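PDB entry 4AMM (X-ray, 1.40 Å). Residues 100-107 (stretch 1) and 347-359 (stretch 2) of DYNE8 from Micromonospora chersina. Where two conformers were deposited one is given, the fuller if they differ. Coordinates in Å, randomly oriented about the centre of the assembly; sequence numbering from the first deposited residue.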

# COMPACT_ATOMS: atom_id res chain seq x y z
N GLY A 100 -5.05 7.58 -5.21
CA GLY A 100 -3.97 6.82 -5.87
C GLY A 100 -3.91 5.43 -5.30
O GLY A 100 -4.29 5.25 -4.15
N LEU A 101 -3.41 4.48 -6.06
CA LEU A 101 -3.17 3.12 -5.57
C LEU A 101 -1.72 2.84 -5.23
O LEU A 101 -0.81 3.28 -5.88
CB LEU A 101 -3.63 2.06 -6.57
CG LEU A 101 -5.06 2.25 -7.13
CD1 LEU A 101 -5.33 1.12 -8.10
CD2 LEU A 101 -6.05 2.21 -5.99
N LEU A 102 -1.57 2.06 -4.17
CA LEU A 102 -0.22 1.51 -3.75
C LEU A 102 -0.19 0.02 -3.82
O LEU A 102 -1.04 -0.62 -3.19
CB LEU A 102 0.05 1.95 -2.32
CG LEU A 102 -0.06 3.45 -2.01
CD1 LEU A 102 0.08 3.69 -0.45
CD2 LEU A 102 0.97 4.26 -2.71
N PHE A 103 0.77 -0.54 -4.57
CA PHE A 103 0.86 -1.99 -4.66
C PHE A 103 2.13 -2.46 -3.92
O PHE A 103 3.25 -2.07 -4.31
CB PHE A 103 0.97 -2.42 -6.13
CG PHE A 103 -0.39 -2.29 -6.86
CD1 PHE A 103 -1.27 -3.33 -6.77
CD2 PHE A 103 -0.74 -1.15 -7.59
CE1 PHE A 103 -2.55 -3.26 -7.40
CE2 PHE A 103 -2.05 -1.08 -8.22
CZ PHE A 103 -2.92 -2.13 -8.13
N PRO A 104 1.94 -3.25 -2.84
CA PRO A 104 3.09 -3.58 -1.99
C PRO A 104 4.00 -4.59 -2.61
O PRO A 104 3.68 -5.41 -3.51
CB PRO A 104 2.41 -4.18 -0.77
CG PRO A 104 1.20 -4.86 -1.33
CD PRO A 104 0.68 -3.85 -2.41
N GLY A 105 5.20 -4.61 -2.01
CA GLY A 105 6.15 -5.74 -2.30
C GLY A 105 6.22 -6.65 -1.09
O GLY A 105 5.32 -6.70 -0.20
N GLN A 106 7.34 -7.38 -1.07
CA GLN A 106 7.56 -8.30 0.05
C GLN A 106 7.83 -7.59 1.39
O GLN A 106 8.42 -6.53 1.42
CB GLN A 106 8.59 -9.34 -0.47
CG GLN A 106 9.09 -10.32 0.48
CD GLN A 106 10.22 -11.12 -0.16
OE1 GLN A 106 11.37 -11.05 0.26
NE2 GLN A 106 9.90 -11.83 -1.17
N ALA A 107 7.35 -8.17 2.51
CA ALA A 107 7.61 -7.68 3.88
C ALA A 107 9.11 -7.57 4.13
O ALA A 107 9.90 -8.31 3.55
CB ALA A 107 6.99 -8.66 4.88
N GLU A 347 -3.95 1.15 -0.49
CA GLU A 347 -3.07 -0.00 -0.78
C GLU A 347 -3.87 -1.23 -1.18
O GLU A 347 -4.87 -1.59 -0.51
CB GLU A 347 -2.19 -0.21 0.48
CG GLU A 347 -1.18 -1.37 0.35
CD GLU A 347 -0.27 -1.47 1.57
OE1 GLU A 347 -0.47 -0.75 2.56
OE2 GLU A 347 0.74 -2.13 1.41
N VAL A 348 -3.42 -1.83 -2.29
CA VAL A 348 -4.15 -2.98 -2.93
C VAL A 348 -3.29 -4.26 -2.90
O VAL A 348 -2.50 -4.56 -3.79
CB VAL A 348 -4.40 -2.59 -4.40
CG1 VAL A 348 -5.32 -3.62 -5.14
CG2 VAL A 348 -5.11 -1.23 -4.50
N GLY A 349 -3.40 -4.99 -1.80
CA GLY A 349 -2.45 -6.10 -1.66
C GLY A 349 -2.61 -6.45 -0.24
O GLY A 349 -3.43 -5.88 0.54
N PRO A 350 -1.85 -7.48 0.14
CA PRO A 350 -1.90 -7.99 1.48
C PRO A 350 -1.06 -7.11 2.39
O PRO A 350 -0.04 -6.59 1.97
CB PRO A 350 -1.25 -9.39 1.33
CG PRO A 350 -0.38 -9.32 0.16
CD PRO A 350 -0.89 -8.18 -0.74
N GLY A 351 -1.53 -7.01 3.63
CA GLY A 351 -0.87 -6.28 4.70
C GLY A 351 -1.02 -4.77 4.52
O GLY A 351 -1.82 -4.30 3.71
N ARG A 352 -0.25 -4.01 5.26
CA ARG A 352 -0.27 -2.54 5.19
C ARG A 352 1.11 -1.90 5.15
O ARG A 352 1.29 -0.77 5.62
CB ARG A 352 -1.20 -1.89 6.24
CG ARG A 352 -0.70 -2.06 7.62
CD ARG A 352 -1.66 -1.32 8.64
NE ARG A 352 -1.71 0.12 8.31
CZ ARG A 352 -0.80 1.02 8.69
NH1 ARG A 352 0.22 0.66 9.49
NH2 ARG A 352 -0.95 2.30 8.31
N MET A 353 2.05 -2.63 4.52
CA MET A 353 3.45 -2.14 4.39
C MET A 353 3.51 -0.77 3.84
O MET A 353 4.19 0.11 4.38
CB MET A 353 4.25 -3.07 3.44
CG MET A 353 5.57 -2.50 2.90
SD MET A 353 6.32 -3.60 1.62
CE MET A 353 7.83 -2.69 1.54
N LEU A 354 2.81 -0.55 2.70
CA LEU A 354 2.95 0.71 2.04
C LEU A 354 2.15 1.84 2.58
O LEU A 354 2.50 3.01 2.41
CB LEU A 354 2.67 0.68 0.48
CG LEU A 354 3.55 -0.22 -0.27
CD1 LEU A 354 3.27 0.05 -1.81
CD2 LEU A 354 5.03 0.22 -0.03
N SER A 355 1.03 1.51 3.21
CA SER A 355 0.29 2.56 3.86
C SER A 355 1.11 3.10 5.05
O SER A 355 1.13 4.26 5.25
CB SER A 355 -1.13 2.16 4.30
OG SER A 355 -1.09 0.93 4.96
N ALA A 356 1.79 2.18 5.75
CA ALA A 356 2.71 2.64 6.83
C ALA A 356 3.83 3.54 6.22
O ALA A 356 4.13 4.59 6.75
CB ALA A 356 3.33 1.44 7.47
N LEU A 357 4.45 3.09 5.09
CA LEU A 357 5.51 3.96 4.47
C LEU A 357 4.95 5.32 4.00
O LEU A 357 5.54 6.35 4.12
CB LEU A 357 6.20 3.31 3.28
CG LEU A 357 6.97 2.08 3.55
CD1 LEU A 357 7.60 1.45 2.32
CD2 LEU A 357 8.03 2.22 4.61
N ALA A 358 3.71 5.32 3.44
CA ALA A 358 3.10 6.56 3.00
C ALA A 358 2.74 7.50 4.14
O ALA A 358 2.91 8.67 4.06
CB ALA A 358 1.86 6.26 2.13
N GLU A 359 2.23 6.90 5.22
CA GLU A 359 1.97 7.69 6.42
C GLU A 359 3.29 8.30 6.96
O GLU A 359 3.30 9.47 7.39
CB GLU A 359 1.30 6.86 7.48
CG GLU A 359 -0.18 6.56 7.21
CD GLU A 359 -0.89 5.84 8.44
OE1 GLU A 359 -0.26 4.97 9.14
OE2 GLU A 359 -2.08 6.17 8.67

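The contact is a largely apolar packing of a strand end and the loop after it against a loop and the first turns of a helix, fixed by a single backbone hydrogen bond at a parallel beta bridge. That bridge pairs Leu102 with Glu347, whose CA atoms lie 4.4 Å apart. The hydrogen bond runs from Val348 N to Leu102 O at 2.8 Å with an N-H...O angle of 168°, close to linear. The same carbonyl also receives a CA-H...O contact, Glu347 CA to Leu102 O at 3.2 Å, with an angle of 142° at the hydrogen.

Because the bridged residues send their side chains to the same face of the sheet, Leu102 CB and Glu347 CB come within 4.2 Å. On that face Leu102 meets the helix: its CB is 3.8 Å from Leu354 CD1, and its CD1 is 4.1 Å from Ala358 CB. Leu354 and Ala358 are four residues apart, one helical turn, and both direct CA-to-CB toward the strand. The strand and helix axes approach to 8.6 Å, at 122° between their N-to-C directions.

Val348 packs elsewhere on the strand, with CG2 3.9 Å from Leu101 CD2 and CG1 3.6 Å from Phe103 CE1. The CA-to-CB bond of Phe103 points away, yet its m rotamer (chi1 -75°) brings the ring back within reach, placing CD1 3.5 Å from Val348 O.

Pro104 extends the packing beyond the strand. Its CB lies 4.2 Å from Leu354 CG, and its CG lies 4.0 Å from Pro350 CD and 3.9 Å from Gly349 CA. The last approach leaves no room for a side chain on Gly349: an ideal CB there would fall 2.5 Å from Pro104 CG, a clash. Farther along, Met353 SD lies 3.7 Å from Gly105 O and 3.6 Å from Gln106 O, so the sulfur touches the loop backbone.

Glu347 explains how a carboxylate can be accommodated beside these apolar groups. With chi1 and chi2 both t, it extends to the helix start, where Leu354 N donates to Glu347 OE2 at 2.9 Å (162°) and Ser355 N donates to Glu347 OE1 at 2.8 Å (149°). These bonds occupy both carboxylate oxygens and tie the bridge residue to the helix that Leu102 packs against. Pro104 CB rests 3.4 Å from Glu347 OE2, adding a nonpolar neighbour to the carboxylate. Together the two stretches bury 590 Å², counting both sides.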